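Local coordinates for dihydrodipicolinate synthase (Rhodopseudomonas palustris, PDB 3DZ1), which belongs to the DapA family of TIM-barrel lyases and probably acts as a 4-hydroxy-tetrahydrodipicolinate synthase in lysine biosynthesis, at residues F207-G212 / D228-S233. Numbering follows the deposited sequence.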
loop_
_atom_site.group_PDB
_atom_site.type_symbol
_atom_site.label_atom_id
_atom_site.label_comp_id
_atom_site.label_asym_id
_atom_site.label_seq_id
_atom_site.Cartn_x
_atom_site.Cartn_y
_atom_site.Cartn_z
ATOM N N PHE A 207 -17.740 17.849 16.475
ATOM C CA PHE A 207 -16.672 17.996 17.453
ATOM C C PHE A 207 -15.484 18.785 16.917
ATOM O O PHE A 207 -14.751 19.402 17.683
ATOM C CB PHE A 207 -16.235 16.616 17.956
ATOM C CG PHE A 207 -17.235 15.971 18.879
ATOM C CD1 PHE A 207 -17.520 16.539 20.120
ATOM C CD2 PHE A 207 -17.913 14.816 18.503
ATOM C CE1 PHE A 207 -18.466 15.967 20.969
ATOM C CE2 PHE A 207 -18.861 14.236 19.346
ATOM C CZ PHE A 207 -19.137 14.814 20.582
ATOM N N GLU A 208 -15.296 18.777 15.602
ATOM C CA GLU A 208 -14.192 19.521 15.016
ATOM C C GLU A 208 -14.360 21.010 15.301
ATOM O O GLU A 208 -13.383 21.716 15.543
ATOM C CB GLU A 208 -14.116 19.259 13.510
ATOM C CG GLU A 208 -13.493 17.912 13.177
ATOM C CD GLU A 208 -13.778 17.465 11.763
ATOM O OE1 GLU A 208 -13.058 16.568 11.272
ATOM O OE2 GLU A 208 -14.724 18.002 11.148
HETATM N N MSE A 209 -15.601 21.483 15.288
HETATM C CA MSE A 209 -15.859 22.887 15.573
HETATM C C MSE A 209 -15.509 23.167 17.033
HETATM O O MSE A 209 -14.933 24.209 17.353
HETATM C CB MSE A 209 -17.326 23.242 15.312
HETATM C CG MSE A 209 -17.730 23.229 13.840
HETATM SE SE MSE A 209 -16.546 24.238 12.659
HETATM C CE MSE A 209 -16.716 25.993 13.480
ATOM N N GLU A 210 -15.846 22.229 17.917
ATOM C CA GLU A 210 -15.549 22.399 19.336
ATOM C C GLU A 210 -14.040 22.435 19.591
ATOM O O GLU A 210 -13.564 23.149 20.483
ATOM C CB GLU A 210 -16.199 21.274 20.152
ATOM C CG GLU A 210 -17.717 21.214 19.997
ATOM C CD GLU A 210 -18.379 20.215 20.929
ATOM O OE1 GLU A 210 -17.657 19.486 21.642
ATOM O OE2 GLU A 210 -19.628 20.158 20.942
ATOM N N ARG A 211 -13.286 21.668 18.811
ATOM C CA ARG A 211 -11.835 21.633 18.966
ATOM C C ARG A 211 -11.176 22.936 18.528
ATOM O O ARG A 211 -10.042 23.224 18.913
ATOM C CB ARG A 211 -11.234 20.482 18.163
ATOM C CG ARG A 211 -11.630 19.106 18.663
ATOM C CD ARG A 211 -11.215 18.909 20.105
ATOM N NE ARG A 211 -11.490 17.548 20.558
ATOM C CZ ARG A 211 -10.558 16.709 20.995
ATOM N NH1 ARG A 211 -9.288 17.089 21.039
ATOM N NH2 ARG A 211 -10.899 15.490 21.389
ATOM N N GLY A 212 -11.871 23.716 17.709
ATOM C CA GLY A 212 -11.301 24.973 17.270
ATOM C C GLY A 212 -11.183 25.182 15.773
ATOM O O GLY A 212 -10.522 26.126 15.333
ATOM N N ASP A 228 -25.496 26.230 9.014
ATOM C CA ASP A 228 -26.131 26.420 10.316
ATOM C C ASP A 228 -25.389 25.666 11.413
ATOM O O ASP A 228 -25.269 26.159 12.533
ATOM C CB ASP A 228 -27.597 25.971 10.281
ATOM C CG ASP A 228 -28.466 26.871 9.415
ATOM O OD1 ASP A 228 -28.257 28.101 9.448
ATOM O OD2 ASP A 228 -29.363 26.354 8.714
ATOM N N VAL A 229 -24.905 24.464 11.106
ATOM C CA VAL A 229 -24.161 23.699 12.103
ATOM C C VAL A 229 -22.926 24.504 12.516
ATOM O O VAL A 229 -22.600 24.598 13.701
ATOM C CB VAL A 229 -23.697 22.327 11.557
ATOM C CG1 VAL A 229 -22.718 21.684 12.532
ATOM C CG2 VAL A 229 -24.896 21.421 11.345
ATOM N N VAL A 230 -22.246 25.087 11.534
ATOM C CA VAL A 230 -21.053 25.890 11.804
ATOM C C VAL A 230 -21.437 27.132 12.618
ATOM O O VAL A 230 -20.759 27.498 13.584
ATOM C CB VAL A 230 -20.364 26.316 10.479
ATOM C CG1 VAL A 230 -19.226 27.291 10.755
ATOM C CG2 VAL A 230 -19.824 25.082 9.758
ATOM N N LYS A 231 -22.532 27.775 12.232
ATOM C CA LYS A 231 -22.992 28.960 12.942
ATOM C C LYS A 231 -23.374 28.650 14.384
ATOM O O LYS A 231 -22.968 29.359 15.309
ATOM C CB LYS A 231 -24.189 29.580 12.222
ATOM C CG LYS A 231 -23.836 30.263 10.914
ATOM C CD LYS A 231 -25.066 30.895 10.287
ATOM C CE LYS A 231 -24.706 31.748 9.082
ATOM N NZ LYS A 231 -25.925 32.357 8.485
ATOM N N LEU A 232 -24.160 27.595 14.577
ATOM C CA LEU A 232 -24.582 27.210 15.917
ATOM C C LEU A 232 -23.386 26.848 16.778
ATOM O O LEU A 232 -23.347 27.175 17.968
ATOM C CB LEU A 232 -25.553 26.029 15.855
ATOM C CG LEU A 232 -26.945 26.333 15.294
ATOM C CD1 LEU A 232 -27.691 25.029 15.022
ATOM C CD2 LEU A 232 -27.714 27.214 16.284
ATOM N N SER A 233 -22.406 26.177 16.177
ATOM C CA SER A 233 -21.214 25.773 16.907
ATOM C C SER A 233 -20.429 26.995 17.381
ATOM O O SER A 233 -19.997 27.053 18.536
ATOM C CB SER A 233 -20.326 24.892 16.029
ATOM O OG SER A 233 -21.018 23.725 15.615
#
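Met209, a selenomethionine, sets CG anti to its carbonyl carbon (chi1 -69°), which places CG beside Ser233, and the bends at chi2 and chi3 then bring the methyl CE to Val230. Met209 CB lies 3.5 Å from Ser233 CB, tighter than usual for two carbons, and here the backbones of the two segments come nearest, with the CA atoms of Met209 and Ser233 6.2 Å apart. Further along, Met209 CE meets Val230 CG1 at 3.9 Å, the two side chains crossing at about a right angle. The hydroxyl of Ser233 turns back to its own helix: OG donates to Val229 O at 2.6 Å, 33° out of the carbonyl plane, while Ser233 N reaches the same oxygen at 2.9 Å from the opposite face. With its hydroxyl engaged in this way, Ser233 OG also packs against Met209 CB at 3.7 Å in van der Waals contact. The contact joins the helices that flank the last strand, 215-218, of the eight-stranded TIM barrel: helix 205-211 leads into it and helix 223-234 follows it. An alanine in place of Ser233 would keep CB against Met209 but would probably leave Val229 O without its hydroxyl donor and open a gap beside Met209 CG. Helix 205-211 ends in a Schellman motif at Gly212, whose N bonds to Met209 O at 3.1 Å and weakly to Glu208 O. Beyond the contact, Ser233 also touches Ala241 of helix 238-255, and Arg211 forms a salt bridge with Glu294 of a second subunit.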